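Local coordinates for protein hydrogenase maturation factor (Thermoanaerobacter tengcongensis, PDB 3VTI) that takes part as HypE in the maturation of [NiFe]-hydrogenases, where it is S-carbamoylated by HypF and probably carries out the ATP-dependent dehydration that yields the nitrile, at residues C[219-224]-C[283-288]. Sequence-based numbering, arbitrary orientation.
Sequences GIKIYE and EVNDSK
The side-chain amide of Asn285 meets Lys221 at its outer end: Lys221 CB sits off the amide plane, 3.8 Å from Asn285 OD1 and equally near ND2. Lys221 CE comes to the nitrogen corner, 4.0 Å from Asn285 ND2, and the two side chains cross obliquely. ND2 also donates to Ser287 OG at 3.1 Å, 21° out of the amide plane, tying the strand end to the loop that follows. Asn285 CG stands beside its own backbone N (chi1 -81°), which brings it near Lys221 CB. Asn285 CB rests 3.5 Å from Gly219 O. An alanine here would probably leave Ser287 OG without this donor and open a gap beside the aliphatic part of Lys221.

Beneath these side chains is antiparallel pairing. Lys221 N gives Glu283 O a nearly straight bond of 2.7 Å; Gly219 and Asn285 form the next hydrogen-bonded pair, in which Gly219 N to Asn285 O is weak. Between them, Ile220 and Val284 form a non-hydrogen-bonded pair on the opposite face, CG1 of Ile220 lying 4.4 Å from Val284 CG2.

Lys221 NZ runs on to Asn293 and Ser299, while Glu283 OE2 makes a salt bridge with Arg259. On the Asn285 side, Asn285 and Ser287 each pack on an acidic side chain of the chain of another protein. In the C-terminal AIR-synthase-related domain, strand 219-223 lies between strands 279-285 and 290-293; Ile220 packs on helix 204-216, and both Ile220 and Val284 touch Val147 of strand 146-149.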
loop_
_atom_site.group_PDB
_atom_site.type_symbol
_atom_site.label_atom_id
_atom_site.label_comp_id
_atom_site.label_asym_id
_atom_site.label_seq_id
_atom_site.Cartn_x
_atom_site.Cartn_y
_atom_site.Cartn_z
ATOM N N GLY C 219 -24.895 -23.952 13.813
ATOM C CA GLY C 219 -24.428 -24.552 12.569
ATOM C C GLY C 219 -25.250 -24.066 11.398
ATOM O O GLY C 219 -26.297 -23.450 11.589
ATOM N N ILE C 220 -24.770 -24.321 10.185
ATOM C CA ILE C 220 -25.483 -23.901 8.976
ATOM C C ILE C 220 -25.446 -24.984 7.904
ATOM O O ILE C 220 -24.378 -25.524 7.576
ATOM C CB ILE C 220 -24.956 -22.551 8.397
ATOM C CG1 ILE C 220 -25.072 -21.438 9.443
ATOM C CG2 ILE C 220 -25.761 -22.156 7.156
ATOM C CD1 ILE C 220 -24.694 -20.060 8.954
ATOM N N LYS C 221 -26.618 -25.274 7.376
ATOM C CA LYS C 221 -26.742 -26.198 6.297
ATOM C C LYS C 221 -27.169 -25.510 5.037
ATOM O O LYS C 221 -28.172 -24.854 4.994
ATOM C CB LYS C 221 -27.733 -27.286 6.652
ATOM C CG LYS C 221 -27.846 -28.354 5.608
ATOM C CD LYS C 221 -28.408 -29.612 6.194
ATOM C CE LYS C 221 -27.362 -30.427 6.902
ATOM N NZ LYS C 221 -27.106 -31.700 6.219
ATOM N N ILE C 222 -26.376 -25.676 4.004
ATOM C CA ILE C 222 -26.730 -25.167 2.683
ATOM C C ILE C 222 -26.984 -26.275 1.647
ATOM O O ILE C 222 -26.631 -27.445 1.846
ATOM C CB ILE C 222 -25.720 -24.117 2.155
ATOM C CG1 ILE C 222 -24.331 -24.732 1.954
ATOM C CG2 ILE C 222 -25.678 -22.909 3.089
ATOM C CD1 ILE C 222 -23.313 -23.794 1.300
ATOM N N TYR C 223 -27.612 -25.888 0.540
ATOM C CA TYR C 223 -28.048 -26.839 -0.477
ATOM C C TYR C 223 -27.396 -26.550 -1.821
ATOM O O TYR C 223 -27.573 -25.473 -2.395
ATOM C CB TYR C 223 -29.587 -26.880 -0.559
ATOM C CG TYR C 223 -30.204 -27.392 0.728
ATOM C CD1 TYR C 223 -30.477 -28.748 0.903
ATOM C CD2 TYR C 223 -30.465 -26.526 1.795
ATOM C CE1 TYR C 223 -31.019 -29.228 2.103
ATOM C CE2 TYR C 223 -31.000 -26.991 2.992
ATOM C CZ TYR C 223 -31.277 -28.342 3.140
ATOM O OH TYR C 223 -31.803 -28.802 4.323
ATOM N N GLU C 224 -26.625 -27.522 -2.298
ATOM C CA GLU C 224 -25.905 -27.421 -3.568
ATOM C C GLU C 224 -26.774 -26.930 -4.728
ATOM O O GLU C 224 -26.424 -25.951 -5.387
ATOM C CB GLU C 224 -25.274 -28.773 -3.917
ATOM C CG GLU C 224 -24.440 -28.768 -5.189
ATOM C CD GLU C 224 -23.789 -30.114 -5.447
ATOM O OE1 GLU C 224 -24.521 -31.137 -5.527
ATOM O OE2 GLU C 224 -22.544 -30.140 -5.569
ATOM N N GLU C 283 -30.225 -23.310 5.975
ATOM C CA GLU C 283 -30.905 -23.236 7.267
ATOM C C GLU C 283 -29.868 -23.288 8.393
ATOM O O GLU C 283 -28.873 -24.002 8.301
ATOM C CB GLU C 283 -31.919 -24.395 7.421
ATOM C CG GLU C 283 -32.928 -24.199 8.551
ATOM C CD GLU C 283 -33.891 -25.378 8.749
ATOM O OE1 GLU C 283 -33.430 -26.497 9.078
ATOM O OE2 GLU C 283 -35.121 -25.174 8.613
ATOM N N VAL C 284 -30.124 -22.525 9.453
ATOM C CA VAL C 284 -29.287 -22.506 10.645
ATOM C C VAL C 284 -29.579 -23.727 11.537
ATOM O O VAL C 284 -30.711 -23.934 11.988
ATOM C CB VAL C 284 -29.491 -21.195 11.431
ATOM C CG1 VAL C 284 -28.723 -21.216 12.736
ATOM C CG2 VAL C 284 -29.077 -20.002 10.587
ATOM N N ASN C 285 -28.535 -24.516 11.780
ATOM C CA ASN C 285 -28.610 -25.786 12.498
ATOM C C ASN C 285 -28.450 -25.651 13.997
ATOM O O ASN C 285 -28.119 -24.586 14.516
ATOM C CB ASN C 285 -27.503 -26.733 12.015
ATOM C CG ASN C 285 -27.843 -27.437 10.722
ATOM O OD1 ASN C 285 -28.959 -27.329 10.198
ATOM N ND2 ASN C 285 -26.877 -28.188 10.200
ATOM N N ASP C 286 -28.684 -26.772 14.668
ATOM C CA ASP C 286 -28.424 -26.963 16.085
ATOM C C ASP C 286 -26.952 -27.357 16.221
ATOM O O ASP C 286 -26.300 -27.047 17.224
ATOM C CB ASP C 286 -29.323 -28.104 16.613
ATOM C CG ASP C 286 -29.644 -27.977 18.099
ATOM O OD1 ASP C 286 -29.623 -26.852 18.643
ATOM O OD2 ASP C 286 -29.941 -29.012 18.729
ATOM N N SER C 287 -26.451 -28.059 15.200
ATOM C CA SER C 287 -25.082 -28.543 15.154
ATOM C C SER C 287 -24.174 -27.344 15.052
ATOM O O SER C 287 -24.527 -26.352 14.411
ATOM C CB SER C 287 -24.884 -29.425 13.921
ATOM O OG SER C 287 -25.067 -28.685 12.720
ATOM N N LYS C 288 -23.005 -27.410 15.668
ATOM C CA LYS C 288 -22.075 -26.297 15.527
ATOM C C LYS C 288 -21.186 -26.504 14.301
ATOM O O LYS C 288 -19.980 -26.246 14.329
ATOM C CB LYS C 288 -21.304 -26.074 16.831
ATOM C CG LYS C 288 -22.212 -25.551 17.945
ATOM C CD LYS C 288 -21.501 -25.363 19.275
ATOM C CE LYS C 288 -22.490 -24.842 20.318
ATOM N NZ LYS C 288 -21.882 -24.701 21.671
#